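Local atomic coordinates of NreA protein (Staphylococcus carnosus subsp. carnosus TM300, PDB entry 4IUH), a protein that serves as a cytosolic nitrate receptor of the staphylococcal nitrate regulation system, binding nitrate in a GAF domain, with iodide bound in this crystal. Residues 89-95 and 115-121; 25-29 and 155-159; 86-90 and 160-164. Residue numbers count along the deposited sequence, not the author numbering.

Interaction 1 lies deepest: it is backbone pairing of the edge strand 90-92 onto strand 115-125, with buried side chains on its helix-facing side. Interactions 2 and 3 lie further out, each partly buried but with exposed residues, G157 and S158 in one, S88 in the other. Interaction 3 shares R89 and K90 with interaction 1 but trades backbone pairing for charge, R89 being held by 160-164; the two touch where I121 CG2 meets D161 CB at 3.8 Å. Interaction 2, centred about 20 Å from the centre of interaction 1, is apolar packing of the N-terminal helix against 155-159. That segment runs straight into 160-164, so one C-terminal tail serves interactions 2 and 3.

Interaction 1 of 3, residues 89-95 and 115-121; sequences RKIVEDV and LTAMVAI
Strand 90-92 runs antiparallel to strand 118-121 at 176°, axes 4.8 Å apart. K90 and A120 form a hydrogen-bonded pair (N to O 2.9 Å in both directions), as do V92 and M118 (V92 N to M118 O 2.7 Å, M118 N to V92 O 2.8 Å). I91 and V119 are the non-hydrogen-bonded pair, their CG1 atoms 4.1 Å apart on one face. R89, salt-bridged to E162, lays a guanidinium face over I121, with NH2 3.9 Å from CG2. This is the edge of the antiparallel GAF-domain sheet, and on the other face K90, V92, M118 and A120 meet helix 78-86 or helix 95-98. There M118 (chi1 p, then extended) reaches under V92, CE to CG2 3.7 Å. Past the strand V95 drops into the hollow at the classic bulge where T116 and A117 both face Q137: V95 N donates to T116 O (2.9 Å), while V95 CG2 sits 3.7 Å from A117 N. Water 2 bridges D94 OD1 (2.5 Å) and T116 O (2.9 Å).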
loop_
_atom_site.group_PDB
_atom_site.type_symbol
_atom_site.label_atom_id
_atom_site.label_comp_id
_atom_site.label_asym_id
_atom_site.label_seq_id
_atom_site.Cartn_x
_atom_site.Cartn_y
_atom_site.Cartn_z
ATOM N N ARG A 89 5.254 -9.083 -1.421
ATOM C CA ARG A 89 5.327 -7.813 -0.703
ATOM C C ARG A 89 6.624 -7.072 -0.992
ATOM O O ARG A 89 7.609 -7.688 -1.383
ATOM C CB ARG A 89 5.123 -8.009 0.806
ATOM C CG ARG A 89 6.210 -8.803 1.514
ATOM C CD ARG A 89 5.755 -9.157 2.924
ATOM N NE ARG A 89 4.495 -9.895 2.896
ATOM C CZ ARG A 89 3.701 -10.087 3.946
ATOM N NH1 ARG A 89 4.027 -9.600 5.138
ATOM N NH2 ARG A 89 2.575 -10.770 3.797
ATOM N N LYS A 90 6.606 -5.751 -0.829
ATOM C CA LYS A 90 7.826 -4.952 -0.929
ATOM C C LYS A 90 8.088 -4.222 0.379
ATOM O O LYS A 90 7.209 -3.546 0.912
ATOM C CB LYS A 90 7.754 -3.939 -2.075
ATOM C CG LYS A 90 9.056 -3.137 -2.232
ATOM C CD LYS A 90 8.972 -2.087 -3.342
ATOM C CE LYS A 90 10.330 -1.424 -3.595
ATOM N NZ LYS A 90 11.394 -2.427 -3.914
ATOM N N ILE A 91 9.300 -4.365 0.897
ATOM C CA ILE A 91 9.656 -3.771 2.178
ATOM C C ILE A 91 10.774 -2.751 2.014
ATOM O O ILE A 91 11.843 -3.056 1.479
ATOM C CB ILE A 91 10.075 -4.845 3.194
ATOM C CG1 ILE A 91 8.899 -5.783 3.472
ATOM C CG2 ILE A 91 10.550 -4.205 4.483
ATOM C CD1 ILE A 91 9.308 -7.182 3.824
ATOM N N VAL A 92 10.516 -1.529 2.466
ATOM C CA VAL A 92 11.516 -0.478 2.395
ATOM C C VAL A 92 11.760 0.128 3.767
ATOM O O VAL A 92 10.977 0.957 4.228
ATOM C CB VAL A 92 11.097 0.634 1.434
ATOM C CG1 VAL A 92 12.243 1.634 1.276
ATOM C CG2 VAL A 92 10.697 0.045 0.094
ATOM N N GLU A 93 12.851 -0.285 4.405
ATOM C CA GLU A 93 13.194 0.203 5.739
ATOM C C GLU A 93 13.564 1.682 5.710
ATOM O O GLU A 93 13.257 2.414 6.644
ATOM C CB GLU A 93 14.355 -0.606 6.331
ATOM C CG GLU A 93 14.172 -2.117 6.291
ATOM C CD GLU A 93 13.343 -2.653 7.446
ATOM O OE1 GLU A 93 12.888 -1.850 8.296
ATOM O OE2 GLU A 93 13.146 -3.889 7.509
ATOM N N ASP A 94 14.223 2.111 4.632
ATOM C CA ASP A 94 14.750 3.472 4.526
ATOM C C ASP A 94 14.538 4.009 3.115
ATOM O O ASP A 94 15.346 3.773 2.209
ATOM C CB ASP A 94 16.238 3.489 4.896
ATOM C CG ASP A 94 16.805 4.900 5.042
ATOM O OD1 ASP A 94 16.226 5.861 4.495
ATOM O OD2 ASP A 94 17.857 5.045 5.703
ATOM N N VAL A 95 13.453 4.752 2.940
ATOM C CA VAL A 95 13.074 5.241 1.624
ATOM C C VAL A 95 14.141 6.151 1.009
ATOM O O VAL A 95 14.499 5.989 -0.160
ATOM C CB VAL A 95 11.709 5.952 1.659
ATOM C CG1 VAL A 95 11.440 6.652 0.339
ATOM C CG2 VAL A 95 10.605 4.951 1.974
ATOM N N LEU A 115 6.690 9.609 3.051
ATOM C CA LEU A 115 6.994 8.359 3.733
ATOM C C LEU A 115 8.499 8.137 3.797
ATOM O O LEU A 115 9.201 8.341 2.810
ATOM C CB LEU A 115 6.310 7.180 3.035
ATOM C CG LEU A 115 4.785 7.274 2.916
ATOM C CD1 LEU A 115 4.190 5.981 2.362
ATOM C CD2 LEU A 115 4.152 7.632 4.251
ATOM N N THR A 116 8.983 7.716 4.959
ATOM C CA THR A 116 10.404 7.464 5.155
ATOM C C THR A 116 10.681 5.971 5.287
ATOM O O THR A 116 11.819 5.531 5.203
ATOM C CB THR A 116 10.936 8.214 6.393
ATOM O OG1 THR A 116 10.201 7.809 7.554
ATOM C CG2 THR A 116 10.777 9.715 6.206
ATOM N N ALA A 117 9.623 5.195 5.485
ATOM C CA ALA A 117 9.722 3.737 5.543
ATOM C C ALA A 117 8.362 3.147 5.179
ATOM O O ALA A 117 7.338 3.748 5.493
ATOM C CB ALA A 117 10.142 3.284 6.943
ATOM N N MET A 118 8.342 1.982 4.531
ATOM C CA MET A 118 7.069 1.379 4.133
ATOM C C MET A 118 7.094 -0.129 3.869
ATOM O O MET A 118 8.128 -0.717 3.551
ATOM C CB MET A 118 6.497 2.095 2.904
ATOM C CG MET A 118 7.208 1.734 1.618
ATOM S SD MET A 118 7.018 2.984 0.340
ATOM C CE MET A 118 7.998 2.265 -0.985
ATOM N N VAL A 119 5.924 -0.738 4.025
ATOM C CA VAL A 119 5.668 -2.109 3.609
ATOM C C VAL A 119 4.433 -2.097 2.716
ATOM O O VAL A 119 3.394 -1.545 3.079
ATOM C CB VAL A 119 5.379 -3.043 4.808
ATOM C CG1 VAL A 119 5.118 -4.463 4.321
ATOM C CG2 VAL A 119 6.528 -3.029 5.798
ATOM N N ALA A 120 4.553 -2.696 1.541
ATOM C CA ALA A 120 3.438 -2.788 0.614
ATOM C C ALA A 120 3.099 -4.258 0.455
ATOM O O ALA A 120 3.962 -5.057 0.118
ATOM C CB ALA A 120 3.812 -2.171 -0.727
ATOM N N ILE A 121 1.846 -4.618 0.705
ATOM C CA ILE A 121 1.456 -6.024 0.694
ATOM C C ILE A 121 0.371 -6.330 -0.331
ATOM O O ILE A 121 -0.676 -5.686 -0.342
ATOM C CB ILE A 121 0.992 -6.480 2.086
ATOM C CG1 ILE A 121 2.129 -6.311 3.096
ATOM C CG2 ILE A 121 0.543 -7.923 2.056
ATOM C CD1 ILE A 121 1.667 -6.385 4.529
HETATM O O HOH W 1 13.623 4.713 7.917
HETATM O O HOH W 2 14.168 7.222 4.769
#

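Interaction 2 of 3, residues 25-29 and 155-159; sequences YQDAL and RLGSF
The first turn of the N-terminal helix of this GAF-domain protein packs against a type II' beta turn, L156 to F159, in the C-terminal segment that follows the last sheet strand. Y25 starts the helix, its O accepting from L29 N at 2.9 Å. With chi1 and chi2 both near -78° its ring reaches out to the turn: CD1 lies 4.2 Å from L156 CD1, CE1 is 3.5 Å from F159 CE2, and L156 O sits at the ring edge, 3.8 Å from Y25 CE1. The two aromatic rings meet obliquely, centroids 5.5 Å apart and planes at 36°. A28, one turn after Y25, points its CB at the tail, 3.7 Å from L156 CD1 and 3.9 Å from R155 O; A28 CA and L156 CA, 6.0 Å apart, are the nearest CA pair. The small methyl lets L156 (chi1 t, chi2 p) lay its branched end beside the helix, where it also touches I32 and I43. L29 points away to strands 40-47 and 54-61, so the helix is held between sheet and tail. R155 reaches along the same helix to E31 and E36. In the turn, G157 takes phi 68° and psi -131°; a CB there would come 2.9 Å from Y25 OH, whereas its CA lies 4.4 Å from that oxygen.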
loop_
_atom_site.group_PDB
_atom_site.type_symbol
_atom_site.label_atom_id
_atom_site.label_comp_id
_atom_site.label_asym_id
_atom_site.label_seq_id
_atom_site.Cartn_x
_atom_site.Cartn_y
_atom_site.Cartn_z
ATOM N N TYR A 25 -14.250 -0.753 4.830
ATOM C CA TYR A 25 -12.799 -0.860 4.687
ATOM C C TYR A 25 -12.034 0.244 5.410
ATOM O O TYR A 25 -10.914 0.026 5.874
ATOM C CB TYR A 25 -12.387 -0.941 3.212
ATOM C CG TYR A 25 -12.599 -2.317 2.632
ATOM C CD1 TYR A 25 -11.699 -3.342 2.888
ATOM C CD2 TYR A 25 -13.714 -2.602 1.854
ATOM C CE1 TYR A 25 -11.890 -4.610 2.375
ATOM C CE2 TYR A 25 -13.919 -3.869 1.335
ATOM C CZ TYR A 25 -13.002 -4.869 1.598
ATOM O OH TYR A 25 -13.202 -6.133 1.086
ATOM N N GLN A 26 -12.647 1.419 5.513
ATOM C CA GLN A 26 -12.033 2.539 6.213
ATOM C C GLN A 26 -11.764 2.196 7.680
ATOM O O GLN A 26 -10.676 2.457 8.198
ATOM C CB GLN A 26 -12.913 3.785 6.112
ATOM C CG GLN A 26 -12.283 5.025 6.706
ATOM C CD GLN A 26 -10.981 5.384 6.021
ATOM O OE1 GLN A 26 -10.954 5.647 4.818
ATOM N NE2 GLN A 26 -9.889 5.380 6.781
ATOM N N ASP A 27 -12.752 1.597 8.337
ATOM C CA ASP A 27 -12.611 1.211 9.734
ATOM C C ASP A 27 -11.535 0.141 9.907
ATOM O O ASP A 27 -10.742 0.192 10.847
ATOM C CB ASP A 27 -13.946 0.703 10.297
ATOM C CG ASP A 27 -15.075 1.718 10.160
ATOM O OD1 ASP A 27 -15.286 2.505 11.107
ATOM O OD2 ASP A 27 -15.764 1.717 9.116
ATOM N N ALA A 28 -11.516 -0.832 9.004
ATOM C CA ALA A 28 -10.529 -1.905 9.074
ATOM C C ALA A 28 -9.116 -1.361 8.877
ATOM O O ALA A 28 -8.177 -1.802 9.535
ATOM C CB ALA A 28 -10.838 -2.991 8.052
ATOM N N LEU A 29 -8.988 -0.392 7.976
ATOM C CA LEU A 29 -7.714 0.252 7.691
ATOM C C LEU A 29 -7.229 1.044 8.900
ATOM O O LEU A 29 -6.058 0.973 9.270
ATOM C CB LEU A 29 -7.863 1.184 6.490
ATOM C CG LEU A 29 -6.588 1.749 5.880
ATOM C CD1 LEU A 29 -5.693 0.617 5.414
ATOM C CD2 LEU A 29 -6.912 2.689 4.732
ATOM N N ARG A 155 -8.488 -9.845 8.598
ATOM C CA ARG A 155 -8.290 -8.537 9.206
ATOM C C ARG A 155 -8.655 -7.418 8.238
ATOM O O ARG A 155 -8.699 -6.243 8.609
ATOM C CB ARG A 155 -6.848 -8.381 9.691
ATOM C CG ARG A 155 -6.714 -7.458 10.889
ATOM C CD ARG A 155 -5.319 -7.473 11.453
ATOM N NE ARG A 155 -5.096 -6.323 12.321
ATOM C CZ ARG A 155 -3.935 -6.044 12.903
ATOM N NH1 ARG A 155 -2.889 -6.838 12.719
ATOM N NH2 ARG A 155 -3.819 -4.973 13.673
ATOM N N LEU A 156 -8.932 -7.796 6.996
ATOM C CA LEU A 156 -9.298 -6.835 5.968
ATOM C C LEU A 156 -10.297 -7.474 5.009
ATOM O O LEU A 156 -10.051 -7.563 3.806
ATOM C CB LEU A 156 -8.047 -6.365 5.214
ATOM C CG LEU A 156 -8.180 -5.060 4.434
ATOM C CD1 LEU A 156 -8.430 -3.902 5.384
ATOM C CD2 LEU A 156 -6.948 -4.809 3.588
ATOM N N GLY A 157 -11.418 -7.933 5.554
ATOM C CA GLY A 157 -12.475 -8.518 4.754
ATOM C C GLY A 157 -12.113 -9.850 4.126
ATOM O O GLY A 157 -11.615 -10.754 4.796
ATOM N N SER A 158 -12.365 -9.966 2.826
ATOM C CA SER A 158 -12.134 -11.208 2.101
ATOM C C SER A 158 -10.726 -11.285 1.517
ATOM O O SER A 158 -10.370 -12.264 0.865
ATOM C CB SER A 158 -13.166 -11.361 0.978
ATOM O OG SER A 158 -12.944 -10.412 -0.057
ATOM N N PHE A 159 -9.925 -10.252 1.748
ATOM C CA PHE A 159 -8.578 -10.223 1.190
ATOM C C PHE A 159 -7.620 -11.096 1.989
ATOM O O PHE A 159 -7.760 -11.247 3.201
ATOM C CB PHE A 159 -8.050 -8.791 1.110
ATOM C CG PHE A 159 -8.829 -7.910 0.177
ATOM C CD1 PHE A 159 -9.127 -8.332 -1.107
ATOM C CD2 PHE A 159 -9.277 -6.666 0.590
ATOM C CE1 PHE A 159 -9.851 -7.526 -1.969
ATOM C CE2 PHE A 159 -10.003 -5.852 -0.263
ATOM C CZ PHE A 159 -10.293 -6.282 -1.546
#

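Interaction 3 of 3, residues 86-90 and 160-164; sequences TGSRK and TDEIN
R89 lays its guanidinium edge against the carboxylate of E162: NE donates to OE1 at 2.5 Å and NH2 donates to OE2 at 3.1 Å, a two-pronged salt bridge. The arginine reaches it with chi1 p, chi2 t and chi3 p, the glutamate with chi1 p and chi2 m. A weak bond from R89 N to E162 OE1 (3.3 Å) adds the backbone to the grip. D161 extends this into a salt-bridge network, its OD1 a long 3.5 Å from R89 NH2, although its stronger partners are R151 and the backbone N of I152. Segment 86-90 connects helix 78-86 to strand 90-92. The helix ends in an ST turn, T86 OG1 accepting from S88 N at 3.2 Å, and G87 leaves it with phi 68°, putting its O 3.1 Å from E162 CB. In the irregular 160-164 an Asx turn, I163 N to D161 OD2 at 3.1 Å, shapes the tail. S88 CA and E162 CA are the closest CA pair, 6.0 Å apart. R89 NH1 donates to the carbonyls of T148 and F150. Through E162 and D161, the helix-to-strand connection is tied to the C-terminal tail by charge and directed hydrogen bonds rather than apolar packing.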
loop_
_atom_site.group_PDB
_atom_site.type_symbol
_atom_site.label_atom_id
_atom_site.label_comp_id
_atom_site.label_asym_id
_atom_site.label_seq_id
_atom_site.Cartn_x
_atom_site.Cartn_y
_atom_site.Cartn_z
ATOM N N THR A 86 4.155 -8.590 -9.142
ATOM C CA THR A 86 4.983 -9.638 -8.560
ATOM C C THR A 86 4.172 -10.559 -7.664
ATOM O O THR A 86 4.544 -11.714 -7.451
ATOM C CB THR A 86 6.108 -9.041 -7.718
ATOM O OG1 THR A 86 5.538 -8.281 -6.643
ATOM C CG2 THR A 86 6.991 -8.140 -8.570
ATOM N N GLY A 87 3.070 -10.042 -7.129
ATOM C CA GLY A 87 2.263 -10.789 -6.182
ATOM C C GLY A 87 2.955 -11.014 -4.845
ATOM O O GLY A 87 2.465 -11.772 -4.012
ATOM N N SER A 88 4.096 -10.359 -4.638
ATOM C CA SER A 88 4.828 -10.471 -3.377
ATOM C C SER A 88 5.045 -9.101 -2.733
ATOM O O SER A 88 5.025 -8.077 -3.412
ATOM C CB SER A 88 6.167 -11.169 -3.594
ATOM O OG SER A 88 6.984 -10.425 -4.476
ATOM N N ARG A 89 5.254 -9.083 -1.421
ATOM C CA ARG A 89 5.327 -7.813 -0.703
ATOM C C ARG A 89 6.624 -7.072 -0.992
ATOM O O ARG A 89 7.609 -7.688 -1.383
ATOM C CB ARG A 89 5.123 -8.009 0.806
ATOM C CG ARG A 89 6.210 -8.803 1.514
ATOM C CD ARG A 89 5.755 -9.157 2.924
ATOM N NE ARG A 89 4.495 -9.895 2.896
ATOM C CZ ARG A 89 3.701 -10.087 3.946
ATOM N NH1 ARG A 89 4.027 -9.600 5.138
ATOM N NH2 ARG A 89 2.575 -10.770 3.797
ATOM N N LYS A 90 6.606 -5.751 -0.829
ATOM C CA LYS A 90 7.826 -4.952 -0.929
ATOM C C LYS A 90 8.088 -4.222 0.379
ATOM O O LYS A 90 7.209 -3.546 0.912
ATOM C CB LYS A 90 7.754 -3.939 -2.075
ATOM C CG LYS A 90 9.056 -3.137 -2.232
ATOM C CD LYS A 90 8.972 -2.087 -3.342
ATOM C CE LYS A 90 10.330 -1.424 -3.595
ATOM N NZ LYS A 90 11.394 -2.427 -3.914
ATOM N N THR A 160 -6.663 -11.692 1.290
ATOM C CA THR A 160 -5.577 -12.411 1.934
ATOM C C THR A 160 -4.271 -11.898 1.342
ATOM O O THR A 160 -4.281 -11.080 0.409
ATOM C CB THR A 160 -5.682 -13.941 1.731
ATOM O OG1 THR A 160 -5.566 -14.256 0.339
ATOM C CG2 THR A 160 -7.010 -14.478 2.257
ATOM N N ASP A 161 -3.147 -12.357 1.882
ATOM C CA ASP A 161 -1.864 -11.965 1.315
ATOM C C ASP A 161 -1.247 -13.105 0.511
ATOM O O ASP A 161 -1.919 -14.093 0.212
ATOM C CB ASP A 161 -0.910 -11.413 2.381
ATOM C CG ASP A 161 -0.720 -12.355 3.555
ATOM O OD1 ASP A 161 -0.663 -11.864 4.703
ATOM O OD2 ASP A 161 -0.610 -13.579 3.340
ATOM N N GLU A 162 0.027 -12.960 0.162
ATOM C CA GLU A 162 0.698 -13.907 -0.723
ATOM C C GLU A 162 1.069 -15.208 -0.015
ATOM O O GLU A 162 1.307 -16.233 -0.655
ATOM C CB GLU A 162 1.948 -13.269 -1.340
ATOM C CG GLU A 162 3.122 -13.083 -0.383
ATOM C CD GLU A 162 3.018 -11.830 0.477
ATOM O OE1 GLU A 162 4.078 -11.255 0.810
ATOM O OE2 GLU A 162 1.890 -11.417 0.830
ATOM N N ILE A 163 1.114 -15.164 1.309
ATOM C CA ILE A 163 1.518 -16.325 2.090
ATOM C C ILE A 163 0.486 -17.455 1.991
ATOM O O ILE A 163 -0.709 -17.231 2.208
ATOM C CB ILE A 163 1.803 -15.914 3.545
ATOM C CG1 ILE A 163 2.910 -14.852 3.549
ATOM C CG2 ILE A 163 2.194 -17.124 4.380
ATOM C CD1 ILE A 163 3.016 -14.041 4.812
ATOM N N ASN A 164 0.977 -18.648 1.639
ATOM C CA ASN A 164 0.182 -19.857 1.351
ATOM C C ASN A 164 -0.372 -19.951 -0.076
ATOM O O ASN A 164 -1.235 -20.787 -0.355
ATOM C CB ASN A 164 -0.943 -20.096 2.368
ATOM C CG ASN A 164 -0.438 -20.184 3.790
ATOM O OD1 ASN A 164 -0.356 -19.178 4.495
ATOM N ND2 ASN A 164 -0.109 -21.392 4.225
#